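Local coordinates for betainyl-CoA thiolase (Pseudomonas putida, PDB 2HLJ), which belongs to the hot-dog-fold thioesterase superfamily and probably acts on acyl-CoA thioesters, betainyl-CoA being a likely substrate, at the interface of chains A and B. Numbering follows the deposited sequence. Chains: chain A/B, Hypothetical protein.

Contact 1: the interface of chains A and B. Residues chain A 62-64, 151, 153; chain B 62-64, 151.
A:Ala62, A:His63 and A:Ile64 pair antiparallel with B:Ile64, B:His63 and B:Ala62, the strand pairing by which hot-dog-fold subunits merge their sheets. Both partners are strand 57-66, and the two-fold axis runs past the facing histidines. A:Ala62 N gives its hydrogen to B:Ile64 O at 3.0 Å, while B:Ile64 N returns a bond to A:Ala62 O at 2.7 Å; symmetry repeats the pair at the other end. A:His63 and B:His63 occupy the non-hydrogen-bonded position between these pairs, with their side chains on the same side of the strands.

The two histidine side chains cross at about a right angle, and the CG of each lies in the plane of the other ring, at its edge. A:His63 CG stands anti to the backbone N (chi1 -156°), which turns the ring over the partner strand. One face of A:His63 then receives B:Ala62 O, 3.5 Å above the plane and displaced toward the rim; A:Arg151 O of its own chain caps the opposite face in the same manner. Each imidazole is thus held between two carbonyl oxygens, which might favour a positive ring, though a second histidine so near, A:His63 NE2 and B:His63 NE2 being 5.6 Å apart, would probably disfavour charging both.

Two waters join the A:Arg151 and B:Arg151 carbonyls across the axis. Water 1 sits 2.7 Å from B:Arg151 O and 3.2 Å from A:Arg151 O, and water 2 reverses these lengths. The A:Ile153 CD1 methyl lies loosely against the chain B backbone, 4.0 Å from B:His63 N. On the other face of the strands, A:Ile64 CG2 packs against B:Ala62 CB at 4.1 Å.

The joined strands carry one sheet through both subunits: the histidines and the C-terminal segment with residues 151 and 153 lie on one side, and Ala62 and Ile64 turn toward the side of helix 25-43.

Contact 2: the interface of chains A and B. Residues chain A 24-25, 66; chain B 29, 33, 59.
The start of helix 25-43 of chain A, with the loop residue A:Arg24 before it and A:Tyr66 at the end of strand 57-66, meets helix 25-43 and strand 57-66 of chain B. A:Asp25 is the centre of the polar network, its two carboxylate oxygens each engaging a different chain B element. Its OD1 accepts the hydroxyl of B:Ser33 OG at 2.5 Å, on the syn side and 16° out of the carboxylate plane. OD2 of A:Asp25 takes B:Thr59 OG1 at 2.7 Å on the anti side, from a more tilted position. With chi1 at 51°, CG of A:Asp25 lies between its backbone N and carbonyl carbon, and the carboxylate reaches both hydroxyls.

B:Ser33 OG is also an acceptor: A:Arg24 NH1 bonds to it at 2.8 Å, with the oxygen at the guanidinium edge and in its plane. One hydroxyl therefore relays between arginine and aspartate. Replacing A:Asp25 with an alanine would probably leave the B:Ser33 and B:Thr59 hydroxyls without their shared acceptor and untie the helix start from both.

Beside this network, A:Tyr66 and B:Thr59 run alongside each other, CE1 of the tyrosine 3.7 Å from the threonine CG2 methyl. B:Leu29 approaches from the opposite direction, its CD2 touching A:Tyr66 OH.

The patch sits where the long helices of both subunits approach each other over the helix-bearing side of the shared sheet.

Contact 1: the interface of chains A and B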
loop_
_atom_site.group_PDB
_atom_site.type_symbol
_atom_site.label_atom_id
_atom_site.label_comp_id
_atom_site.label_asym_id
_atom_site.label_seq_id
_atom_site.Cartn_x
_atom_site.Cartn_y
_atom_site.Cartn_z
ATOM N N ALA A 62 6.006 -3.168 1.873
ATOM C CA ALA A 62 5.820 -1.768 2.156
ATOM C C ALA A 62 4.930 -1.593 3.368
ATOM O O ALA A 62 4.008 -2.397 3.610
ATOM C CB ALA A 62 5.196 -1.046 0.943
ATOM N N HIS A 63 5.232 -0.557 4.150
ATOM C CA HIS A 63 4.339 -0.091 5.205
ATOM C C HIS A 63 3.855 1.275 4.762
ATOM O O HIS A 63 4.581 1.983 4.085
ATOM C CB HIS A 63 5.060 0.034 6.557
ATOM C CG HIS A 63 4.134 -0.055 7.734
ATOM N ND1 HIS A 63 3.726 1.056 8.425
ATOM C CD2 HIS A 63 3.490 -1.102 8.301
ATOM C CE1 HIS A 63 2.877 0.698 9.366
ATOM N NE2 HIS A 63 2.713 -0.606 9.312
ATOM N N ILE A 64 2.631 1.641 5.114
ATOM C CA ILE A 64 2.185 2.985 4.855
ATOM C C ILE A 64 1.354 3.506 5.996
ATOM O O ILE A 64 0.457 2.828 6.498
ATOM C CB ILE A 64 1.480 3.115 3.473
ATOM C CG1 ILE A 64 0.921 4.507 3.301
ATOM C CG2 ILE A 64 0.396 2.128 3.297
ATOM C CD1 ILE A 64 0.624 4.766 1.853
ATOM N N ARG A 151 7.355 0.447 11.646
ATOM C CA ARG A 151 6.030 0.532 12.256
ATOM C C ARG A 151 5.285 -0.811 12.257
ATOM O O ARG A 151 5.424 -1.616 11.331
ATOM C CB ARG A 151 5.189 1.612 11.542
ATOM C CG ARG A 151 5.734 3.019 11.713
ATOM C CD ARG A 151 5.749 3.338 13.171
ATOM N NE ARG A 151 6.134 4.698 13.497
ATOM C CZ ARG A 151 5.334 5.613 14.039
ATOM N NH1 ARG A 151 4.052 5.351 14.291
ATOM N NH2 ARG A 151 5.830 6.813 14.309
ATOM N N ILE A 153 1.258 -2.586 13.538
ATOM C CA ILE A 153 -0.137 -2.246 13.712
ATOM C C ILE A 153 -0.625 -2.870 14.989
ATOM O O ILE A 153 -0.298 -4.017 15.280
ATOM C CB ILE A 153 -0.974 -2.797 12.534
ATOM C CG1 ILE A 153 -0.651 -2.026 11.247
ATOM C CG2 ILE A 153 -2.434 -2.695 12.833
ATOM C CD1 ILE A 153 -0.973 -2.790 9.944
ATOM N N ALA B 62 -1.271 0.458 6.913
ATOM C CA ALA B 62 -1.278 -0.831 6.271
ATOM C C ALA B 62 0.139 -1.308 6.038
ATOM O O ALA B 62 1.055 -0.500 5.786
ATOM C CB ALA B 62 -2.033 -0.764 4.925
ATOM N N HIS B 63 0.323 -2.622 6.158
ATOM C CA HIS B 63 1.551 -3.280 5.725
ATOM C C HIS B 63 1.160 -4.145 4.543
ATOM O O HIS B 63 0.042 -4.628 4.493
ATOM C CB HIS B 63 2.154 -4.162 6.828
ATOM C CG HIS B 63 3.629 -4.387 6.670
ATOM N ND1 HIS B 63 4.137 -5.555 6.165
ATOM C CD2 HIS B 63 4.695 -3.582 6.887
ATOM C CE1 HIS B 63 5.448 -5.462 6.080
ATOM N NE2 HIS B 63 5.814 -4.273 6.510
ATOM N N ILE B 64 2.056 -4.324 3.584
ATOM C CA ILE B 64 1.792 -5.261 2.524
ATOM C C ILE B 64 3.037 -6.019 2.151
ATOM O O ILE B 64 4.112 -5.442 1.978
ATOM C CB ILE B 64 1.094 -4.589 1.305
ATOM C CG1 ILE B 64 0.951 -5.579 0.174
ATOM C CG2 ILE B 64 1.824 -3.398 0.823
ATOM C CD1 ILE B 64 -0.064 -5.086 -0.815
ATOM N N ARG B 151 4.681 -7.335 10.688
ATOM C CA ARG B 151 5.905 -7.362 9.889
ATOM C C ARG B 151 6.660 -6.025 9.908
ATOM O O ARG B 151 6.052 -4.951 9.964
ATOM C CB ARG B 151 5.579 -7.774 8.437
ATOM C CG ARG B 151 5.057 -9.194 8.311
ATOM C CD ARG B 151 6.106 -10.122 8.827
ATOM N NE ARG B 151 5.810 -11.533 8.666
ATOM C CZ ARG B 151 6.477 -12.372 7.876
ATOM N NH1 ARG B 151 7.480 -11.950 7.107
ATOM N NH2 ARG B 151 6.111 -13.646 7.848
HETATM O O HOH W 1 3.511 -3.976 10.177
HETATM O O HOH W 2 6.831 -1.942 9.014
#

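Contact 2: the interface of chains A and B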
loop_
_atom_site.group_PDB
_atom_site.type_symbol
_atom_site.label_atom_id
_atom_site.label_comp_id
_atom_site.label_asym_id
_atom_site.label_seq_id
_atom_site.Cartn_x
_atom_site.Cartn_y
_atom_site.Cartn_z
ATOM N N ARG A 24 -8.402 7.804 -2.122
ATOM C CA ARG A 24 -8.445 6.399 -1.660
ATOM C C ARG A 24 -7.047 5.928 -1.253
ATOM O O ARG A 24 -6.040 6.348 -1.859
ATOM C CB ARG A 24 -9.045 5.499 -2.757
ATOM C CG ARG A 24 -9.033 3.999 -2.411
ATOM C CD ARG A 24 -9.461 3.168 -3.594
ATOM N NE ARG A 24 -10.860 3.382 -3.935
ATOM C CZ ARG A 24 -11.872 2.811 -3.282
ATOM N NH1 ARG A 24 -11.662 1.993 -2.229
ATOM N NH2 ARG A 24 -13.105 3.080 -3.674
ATOM N N ASP A 25 -6.989 5.069 -0.233
ATOM C CA ASP A 25 -5.740 4.590 0.361
ATOM C C ASP A 25 -4.755 4.060 -0.686
ATOM O O ASP A 25 -3.555 4.380 -0.645
ATOM C CB ASP A 25 -6.000 3.499 1.440
ATOM C CG ASP A 25 -6.911 2.331 0.955
ATOM O OD1 ASP A 25 -7.306 2.219 -0.254
ATOM O OD2 ASP A 25 -7.268 1.536 1.834
ATOM N N TYR A 66 -1.108 6.642 7.065
ATOM C CA TYR A 66 -1.921 7.716 6.498
ATOM C C TYR A 66 -2.288 8.670 7.625
ATOM O O TYR A 66 -3.010 8.283 8.530
ATOM C CB TYR A 66 -3.192 7.149 5.882
ATOM C CG TYR A 66 -2.983 6.075 4.845
ATOM C CD1 TYR A 66 -2.938 4.719 5.204
ATOM C CD2 TYR A 66 -2.959 6.391 3.485
ATOM C CE1 TYR A 66 -2.801 3.738 4.250
ATOM C CE2 TYR A 66 -2.844 5.416 2.545
ATOM C CZ TYR A 66 -2.746 4.100 2.916
ATOM O OH TYR A 66 -2.619 3.152 1.921
ATOM N N LEU B 29 -2.781 -3.293 -3.702
ATOM C CA LEU B 29 -3.499 -2.540 -2.660
ATOM C C LEU B 29 -4.855 -2.000 -3.107
ATOM O O LEU B 29 -5.777 -1.971 -2.309
ATOM C CB LEU B 29 -2.630 -1.429 -2.046
ATOM C CG LEU B 29 -3.010 -0.945 -0.644
ATOM C CD1 LEU B 29 -2.754 -2.003 0.463
ATOM C CD2 LEU B 29 -2.219 0.343 -0.295
ATOM N N SER B 33 -8.411 -2.686 -1.427
ATOM C CA SER B 33 -9.318 -1.558 -1.053
ATOM C C SER B 33 -10.750 -1.853 -1.463
ATOM O O SER B 33 -11.694 -1.587 -0.719
ATOM C CB SER B 33 -8.877 -0.232 -1.720
ATOM O OG SER B 33 -9.354 0.937 -1.033
ATOM N N THR B 59 -8.404 4.518 6.049
ATOM C CA THR B 59 -7.331 3.594 6.360
ATOM C C THR B 59 -6.252 4.368 7.115
ATOM O O THR B 59 -5.770 5.369 6.616
ATOM C CB THR B 59 -6.746 2.962 5.115
ATOM O OG1 THR B 59 -7.791 2.372 4.321
ATOM C CG2 THR B 59 -5.759 1.875 5.535
#

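About 12 Å separates the C-alpha centres of contact 1 and contact 2, and strand 57-66 runs through both. Its middle zips the sheets together in contact 1, whereas Thr59 and Tyr66, toward its two ends, belong to contact 2, which brings in helix 25-43 as well. The backbone pairing sets the strand register, and the side-chain network probably helps to fix how the helices lie over the joined sheet. Contact 1 straddles the two-fold axis, while contact 2 has a twin with the chains exchanged. Together they describe a dimer typical of hot-dog thioesterases, so the deposited pair is plausibly the functional unit.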